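Local coordinates for Dye type peroxidase A (PDB 6GZW) that acts as a haem-dependent dye-decolourising peroxidase, using peroxide to oxidise dyes and other substrates at a ferric protoporphyrin IX centre, at the interface of chains A and B. Numbering follows the deposited sequence. Chains: chain A/B, Dye type peroxidase A.

The interface of chains A and B. Residues chain A 179, 236-238, 241, 249; chain B 69, 71.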
loop_
_atom_site.group_PDB
_atom_site.type_symbol
_atom_site.label_atom_id
_atom_site.label_comp_id
_atom_site.label_asym_id
_atom_site.label_seq_id
_atom_site.Cartn_x
_atom_site.Cartn_y
_atom_site.Cartn_z
ATOM N N MET A 179 -6.004 -10.912 10.386
ATOM C CA MET A 179 -6.926 -11.826 11.083
ATOM C C MET A 179 -7.855 -11.087 12.059
ATOM O O MET A 179 -8.730 -11.723 12.704
ATOM C CB MET A 179 -6.111 -12.926 11.800
ATOM C CG MET A 179 -5.675 -14.039 10.846
ATOM S SD MET A 179 -4.535 -15.161 11.663
ATOM C CE MET A 179 -4.798 -16.604 10.666
ATOM N N LEU A 236 -14.459 -19.520 10.830
ATOM C CA LEU A 236 -14.508 -19.939 12.233
ATOM C C LEU A 236 -15.438 -19.035 13.041
ATOM O O LEU A 236 -15.596 -17.844 12.759
ATOM C CB LEU A 236 -13.129 -19.899 12.875
ATOM C CG LEU A 236 -12.030 -20.757 12.259
ATOM C CD1 LEU A 236 -10.759 -20.535 13.071
ATOM C CD2 LEU A 236 -12.388 -22.227 12.190
ATOM N N SER A 237 -16.065 -19.611 14.066
ATOM C CA SER A 237 -16.750 -18.815 15.074
ATOM C C SER A 237 -15.750 -17.913 15.807
ATOM O O SER A 237 -14.554 -18.194 15.810
ATOM C CB SER A 237 -17.432 -19.717 16.113
ATOM O OG SER A 237 -16.466 -20.367 16.895
ATOM N N LEU A 238 -16.284 -16.879 16.449
ATOM C CA LEU A 238 -15.497 -16.023 17.325
ATOM C C LEU A 238 -14.831 -16.841 18.419
ATOM O O LEU A 238 -13.645 -16.670 18.691
ATOM C CB LEU A 238 -16.333 -14.910 17.968
ATOM C CG LEU A 238 -15.571 -13.949 18.912
ATOM C CD1 LEU A 238 -14.500 -13.229 18.107
ATOM C CD2 LEU A 238 -16.490 -12.951 19.606
ATOM N N GLN A 241 -11.882 -18.695 17.111
ATOM C CA GLN A 241 -10.757 -17.811 16.801
ATOM C C GLN A 241 -10.037 -17.347 18.063
ATOM O O GLN A 241 -8.800 -17.236 18.061
ATOM C CB GLN A 241 -11.241 -16.610 16.010
ATOM C CG GLN A 241 -11.633 -16.908 14.585
ATOM C CD GLN A 241 -11.971 -15.634 13.810
ATOM O OE1 GLN A 241 -12.162 -14.567 14.401
ATOM N NE2 GLN A 241 -12.089 -15.745 12.485
ATOM N N LYS A 249 -10.607 -10.873 20.734
ATOM C CA LYS A 249 -10.465 -10.009 19.559
ATOM C C LYS A 249 -10.886 -8.580 19.874
ATOM O O LYS A 249 -10.267 -7.633 19.362
ATOM C CB LYS A 249 -11.263 -10.544 18.365
ATOM C CG LYS A 249 -10.813 -11.922 17.897
ATOM C CD LYS A 249 -11.372 -12.304 16.525
ATOM C CE LYS A 249 -10.567 -11.725 15.385
ATOM N NZ LYS A 249 -11.266 -11.917 14.097
ATOM N N ARG B 69 -20.747 -11.801 10.319
ATOM C CA ARG B 69 -19.696 -11.765 11.377
ATOM C C ARG B 69 -18.373 -11.086 10.959
ATOM O O ARG B 69 -17.501 -11.661 10.321
ATOM C CB ARG B 69 -19.403 -13.149 11.983
ATOM C CG ARG B 69 -18.973 -13.064 13.445
ATOM C CD ARG B 69 -18.647 -14.435 14.064
ATOM N NE ARG B 69 -17.385 -15.017 13.584
ATOM C CZ ARG B 69 -16.158 -14.547 13.857
ATOM N NH1 ARG B 69 -15.958 -13.463 14.620
ATOM N NH2 ARG B 69 -15.105 -15.176 13.373
ATOM N N THR B 71 -14.777 -9.271 10.562
ATOM C CA THR B 71 -13.418 -9.804 10.862
ATOM C C THR B 71 -12.655 -9.054 11.951
ATOM O O THR B 71 -11.623 -9.546 12.426
ATOM C CB THR B 71 -12.506 -9.743 9.621
ATOM O OG1 THR B 71 -12.345 -8.369 9.257
ATOM C CG2 THR B 71 -13.092 -10.541 8.468
#
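B:Arg69 reaches over the loop residues A:Leu236 and A:Ser237 and the first helical residue, A:Leu238, of helix 238-245, where two copies of a dye-decolourising (DyP-type) peroxidase meet about a two-fold axis; whether this dimer forms in solution the structure alone does not show. The patch illustrates how backbone carbonyls can receive cationic side chains across an interface.

Among the hydrogen bonds, B:Arg69 NH2 of the guanidinium, in a poorly ordered and so less certain side chain, donates to A:Leu236 O at 2.8 Å, with 147° at the hydrogen and the acceptor somewhat off the plane of the group. A:Lys249 NZ donates to A:Gln241 OE1 at 2.8 Å. That ammonium also donates to A:Met179 O and, across the interface, to B:Thr71 O at 2.9 Å, approaching from above the carbonyl plane. A bend at chi3 (83°) turns the lysine tip toward these three oxygens.

Packing of the arginine is largely flat against backbone: A:Leu238 N lies 3.5 Å above the guanidinium plane, over the middle of the group, with A:Ser237 C nearer the rim. A:Leu238 CB and CD1 touch B:Arg69 NH1, the side chains running roughly perpendicular. B:Arg69 NH2 rests over the face of the A:Gln241 amide, 3.2 Å from CD, a face contact rather than a firm hydrogen bond; the two planes are turned 81° apart.

Electrostatically, A:Lys249 NZ and B:Arg69 NH1 stand 5.0 Å apart, like charges that the oxygens around the lysine, and A:Leu236 O at the arginine, may offset. The helix dipole would probably not favour the guanidinium.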